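Local coordinates for uncharacterized DUF364 family protein (Pyrococcus horikoshii, PDB 3NPG), which is of unknown function but, as a member of the DUF364 family of putative heavy-metal chelation proteins, may bind metal ions, at residues 59-64 against 79-84; 26-31 against 48-53. One frame throughout, in Å; residues are numbered along the deposited sequence.

How the interactions relate
Interaction 2 comes first along the chain: 26-31 takes in the last residues of strand 22-27 and the turn beyond it, while segment 48-53 holds the last residues of strand 43-49 and the chain after it. These are the two outer strands of the three-stranded antiparallel sheet. Interaction 1 opens later, setting the loop 59-64 on the first turns of helix 79-96. The two lie about 12 Å apart, centre to centre, in the same putative heavy-metal chelation region. The helix joins them: Ile80 CG1 lies 3.6 Å from Phe28 CZ, and Thr83 CG2 lies 3.6 Å from Met49 O. Both contacts also touch the second subunit of the four-chain assembly, so this part of the fold lies at a subunit interface.

Interaction 1 of 2, residues 59-64 against 79-84; sequences TNSIEE and IIERTL
The Glu81 side chain lies against Asn60 and reaches past it to Ser61: Glu81 CG is 3.5 Å from Asn60 OD1, with the carboxylate and amide planes 34° apart. Beyond CG the chain is extended (chi2 175°), which sets CD far out from the Glu81 backbone, close to Ser61. There Glu81 OE2 accepts two bonds, one from Ser61 N at 2.9 Å and one from Ser61 OG at 2.7 Å. Both donors come from the same face of the carboxylate plane, the hydroxyl from well above it. The other oxygen, OE1, bonds to Ser76 OG, while Lys73 NZ bonds to Ser61 OG. An alanine in place of Glu81 would probably leave Ser61 N and Ser76 OG without this carboxylate and remove the polar link from the helix to Ser61.

The Asn60 amide is fixed at both ends. Asn60 OD1 accepts from Ile62 N at 3.1 Å, while ND2 bonds to Leu232 O of the second subunit. Asn60 ND2 also rests 3.5 Å from Leu84 CD1 and 3.7 Å from Ile80 CG2, so two side chains one helical turn apart flank the amide nitrogen. Farther back, Ile80 CD1 packs against Thr59 O. The Asn60 OD1 to Ile62 N bond defines an Asx turn, here joined to the first turns of helix 79-96 by the carboxylate of Glu81.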
# COMPACT_ATOMS: atom_id res chain seq x y z
N THR A 59 5.79 -15.92 9.83
CA THR A 59 5.80 -17.27 10.39
C THR A 59 6.48 -18.25 9.43
O THR A 59 6.49 -18.02 8.22
CB THR A 59 4.36 -17.73 10.71
OG1 THR A 59 3.56 -17.60 9.54
CG2 THR A 59 3.73 -16.93 11.86
N ASN A 60 7.05 -19.35 9.97
CA ASN A 60 7.69 -20.38 9.15
C ASN A 60 7.57 -21.76 9.83
O ASN A 60 7.99 -21.92 10.98
CB ASN A 60 9.17 -20.03 8.87
CG ASN A 60 9.72 -20.66 7.61
OD1 ASN A 60 9.54 -21.85 7.34
ND2 ASN A 60 10.45 -19.89 6.83
N SER A 61 6.97 -22.74 9.13
CA SER A 61 6.77 -24.09 9.66
C SER A 61 8.08 -24.90 9.71
O SER A 61 8.15 -25.91 10.42
CB SER A 61 5.71 -24.83 8.85
OG SER A 61 6.09 -24.93 7.49
N ILE A 62 9.12 -24.46 8.95
CA ILE A 62 10.42 -25.13 8.93
C ILE A 62 11.12 -25.01 10.29
O ILE A 62 11.40 -23.91 10.76
CB ILE A 62 11.31 -24.60 7.76
CG1 ILE A 62 10.67 -24.92 6.39
CG2 ILE A 62 12.73 -25.18 7.84
CD1 ILE A 62 11.15 -24.04 5.23
N GLU A 63 11.34 -26.16 10.96
CA GLU A 63 12.01 -26.20 12.25
C GLU A 63 13.49 -26.52 12.07
O GLU A 63 14.35 -25.81 12.61
CB GLU A 63 11.34 -27.22 13.19
CG GLU A 63 9.89 -26.89 13.52
CD GLU A 63 9.68 -25.58 14.25
OE1 GLU A 63 10.48 -25.25 15.15
OE2 GLU A 63 8.67 -24.89 13.95
N GLU A 64 13.80 -27.57 11.28
CA GLU A 64 15.18 -27.95 10.96
C GLU A 64 15.49 -27.61 9.51
O GLU A 64 15.02 -28.30 8.59
CB GLU A 64 15.43 -29.44 11.25
CG GLU A 64 15.51 -29.79 12.73
CD GLU A 64 16.70 -29.21 13.48
OE1 GLU A 64 17.76 -28.98 12.84
OE2 GLU A 64 16.60 -29.05 14.72
N ILE A 79 4.26 -17.18 1.68
CA ILE A 79 5.22 -16.52 0.77
C ILE A 79 6.69 -16.65 1.26
O ILE A 79 7.60 -16.85 0.43
CB ILE A 79 4.80 -15.04 0.47
CG1 ILE A 79 5.78 -14.35 -0.53
CG2 ILE A 79 4.65 -14.21 1.76
CD1 ILE A 79 5.73 -14.90 -1.95
N ILE A 80 6.91 -16.60 2.60
CA ILE A 80 8.25 -16.76 3.19
C ILE A 80 8.82 -18.15 2.85
O ILE A 80 9.98 -18.26 2.43
CB ILE A 80 8.24 -16.50 4.73
CG1 ILE A 80 7.61 -15.13 5.05
CG2 ILE A 80 9.65 -16.62 5.32
CD1 ILE A 80 7.35 -14.89 6.51
N GLU A 81 7.99 -19.20 2.98
CA GLU A 81 8.38 -20.57 2.66
C GLU A 81 8.60 -20.76 1.14
O GLU A 81 9.51 -21.49 0.75
CB GLU A 81 7.34 -21.57 3.18
CG GLU A 81 7.28 -21.63 4.70
CD GLU A 81 6.18 -22.52 5.26
OE1 GLU A 81 5.57 -23.29 4.48
OE2 GLU A 81 5.92 -22.44 6.48
N ARG A 82 7.77 -20.08 0.29
CA ARG A 82 7.91 -20.12 -1.17
C ARG A 82 9.22 -19.47 -1.62
O ARG A 82 9.95 -20.04 -2.43
CB ARG A 82 6.74 -19.42 -1.87
CG ARG A 82 5.51 -20.26 -2.02
CD ARG A 82 4.68 -19.84 -3.24
NE ARG A 82 4.26 -18.44 -3.18
CZ ARG A 82 3.19 -18.00 -2.51
NH1 ARG A 82 2.46 -18.85 -1.80
NH2 ARG A 82 2.87 -16.72 -2.53
N THR A 83 9.48 -18.23 -1.13
CA THR A 83 10.68 -17.46 -1.50
C THR A 83 11.96 -18.22 -1.13
O THR A 83 12.86 -18.34 -1.97
CB THR A 83 10.62 -16.05 -0.91
OG1 THR A 83 9.31 -15.51 -1.12
CG2 THR A 83 11.66 -15.13 -1.53
N LEU A 84 12.01 -18.81 0.09
CA LEU A 84 13.16 -19.62 0.53
C LEU A 84 13.29 -20.90 -0.32
O LEU A 84 14.41 -21.35 -0.60
CB LEU A 84 13.04 -19.98 2.02
CG LEU A 84 13.48 -18.90 3.01
CD1 LEU A 84 12.84 -19.11 4.38
CD2 LEU A 84 15.00 -18.84 3.14

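Interaction 2 of 2, residues 26-31 against 48-53; sequences FSFGLP and AMTLPE
Thr50 reaches into the bend of residues 28-31 with its hydroxyl and its methyl, while its backbone N-H makes a separate bond. The hydroxyl donates to Gly29 O, with 2.6 Å from Thr50 OG1 to that oxygen and a C=O...donor angle of 157°. Thr33 OG1 is a second partner of the same hydroxyl, so the one group bonds both to the bend and to strand 32-38. Thr50 N donates to Pro31 O at 3.2 Å, its N-H...acceptor angle of 161° being fairly straight. Thr50 thus satisfies two carbonyls two residues apart, one through its side chain and the other through its backbone.

The bend that presents these carbonyls starts with an inverse gamma turn centred on Phe28, closed by a weak bond from Gly29 N to Ser27 O, and the peptide bond before Pro31 is cis. It links strands 22-27 and 32-38 of the three-stranded antiparallel sheet, and the chain leaving strand 43-49 packs against it.

With CG2 anti to the backbone N, the Thr50 methyl points to Phe28. It makes an off-centre CH-pi contact, 4.1 Å from Thr50 CG2 to the centroid of the Phe28 ring. Leu30 crosses the threonine at about a right angle, bringing Leu30 CD2 to 3.8 Å from Thr50 CB. Leu30 CD2 also meets the Pro52 ring, 4.0 Å from Pro52 CD. Met49 N bonds to Thr199 OG1. Lys146 NZ of the second subunit donates to Pro52 O, and the backbones of Phe28 and Leu30 also make hydrogen bonds to that subunit.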
# COMPACT_ATOMS: atom_id res chain seq x y z
N PHE A 26 21.54 -19.45 4.65
CA PHE A 26 20.35 -18.89 4.01
C PHE A 26 19.91 -17.62 4.73
O PHE A 26 20.38 -17.35 5.84
CB PHE A 26 19.20 -19.92 3.99
CG PHE A 26 18.72 -20.32 5.37
CD1 PHE A 26 19.35 -21.32 6.08
CD2 PHE A 26 17.62 -19.68 5.95
CE1 PHE A 26 18.92 -21.67 7.37
CE2 PHE A 26 17.19 -20.04 7.23
CZ PHE A 26 17.84 -21.03 7.93
N SER A 27 18.99 -16.85 4.12
CA SER A 27 18.45 -15.63 4.73
C SER A 27 17.24 -15.12 3.96
O SER A 27 17.35 -14.82 2.77
CB SER A 27 19.52 -14.54 4.81
OG SER A 27 19.01 -13.35 5.39
N PHE A 28 16.09 -14.98 4.65
CA PHE A 28 14.91 -14.33 4.07
C PHE A 28 15.09 -12.82 4.26
O PHE A 28 14.70 -12.27 5.29
CB PHE A 28 13.62 -14.84 4.76
CG PHE A 28 12.34 -14.21 4.22
CD1 PHE A 28 11.83 -14.59 2.99
CD2 PHE A 28 11.64 -13.28 4.97
CE1 PHE A 28 10.66 -14.02 2.50
CE2 PHE A 28 10.47 -12.71 4.48
CZ PHE A 28 9.98 -13.08 3.25
N GLY A 29 15.84 -12.20 3.35
CA GLY A 29 16.21 -10.80 3.48
C GLY A 29 15.87 -9.94 2.29
O GLY A 29 15.31 -10.42 1.31
N LEU A 30 16.22 -8.63 2.37
CA LEU A 30 15.95 -7.66 1.32
C LEU A 30 17.26 -7.15 0.68
O LEU A 30 18.26 -6.96 1.38
CB LEU A 30 15.15 -6.47 1.88
CG LEU A 30 13.69 -6.76 2.25
CD1 LEU A 30 13.12 -5.64 3.08
CD2 LEU A 30 12.83 -6.97 1.00
N PRO A 31 17.28 -6.91 -0.66
CA PRO A 31 16.17 -7.06 -1.62
C PRO A 31 15.88 -8.51 -2.01
O PRO A 31 14.80 -8.81 -2.51
CB PRO A 31 16.64 -6.22 -2.82
CG PRO A 31 18.14 -6.35 -2.78
CD PRO A 31 18.50 -6.40 -1.32
N ALA A 48 16.09 -15.38 -4.68
CA ALA A 48 14.68 -15.21 -5.04
C ALA A 48 14.18 -13.92 -4.45
O ALA A 48 14.34 -13.69 -3.25
CB ALA A 48 13.86 -16.38 -4.52
N MSE A 49 13.64 -13.02 -5.30
CA MSE A 49 13.18 -11.70 -4.86
C MSE A 49 12.17 -11.76 -3.72
O MSE A 49 11.15 -12.45 -3.83
CB MSE A 49 12.62 -10.89 -6.03
CG MSE A 49 12.26 -9.47 -5.65
SE MSE A 49 11.47 -8.51 -7.10
CE MSE A 49 13.05 -7.61 -7.74
N THR A 50 12.45 -11.03 -2.64
CA THR A 50 11.54 -10.93 -1.50
C THR A 50 10.47 -9.91 -1.82
O THR A 50 10.78 -8.81 -2.29
CB THR A 50 12.33 -10.57 -0.23
OG1 THR A 50 13.39 -11.51 -0.06
CG2 THR A 50 11.46 -10.55 1.00
N LEU A 51 9.20 -10.29 -1.63
CA LEU A 51 8.07 -9.41 -1.89
C LEU A 51 7.37 -9.09 -0.57
O LEU A 51 6.46 -9.82 -0.15
CB LEU A 51 7.09 -10.07 -2.89
CG LEU A 51 7.70 -10.56 -4.22
CD1 LEU A 51 6.77 -11.48 -4.93
CD2 LEU A 51 8.08 -9.39 -5.11
N PRO A 52 7.87 -8.07 0.18
CA PRO A 52 7.30 -7.78 1.51
C PRO A 52 5.83 -7.40 1.48
O PRO A 52 5.11 -7.68 2.44
CB PRO A 52 8.17 -6.64 2.04
CG PRO A 52 8.79 -6.03 0.81
CD PRO A 52 8.99 -7.15 -0.13
N GLU A 53 5.36 -6.78 0.37
CA GLU A 53 3.95 -6.40 0.21
C GLU A 53 3.02 -7.63 0.19
O GLU A 53 1.83 -7.49 0.42
CB GLU A 53 3.75 -5.52 -1.05
CG GLU A 53 4.06 -6.23 -2.37
CD GLU A 53 5.51 -6.19 -2.82
OE1 GLU A 53 6.37 -5.65 -2.08
OE2 GLU A 53 5.79 -6.70 -3.93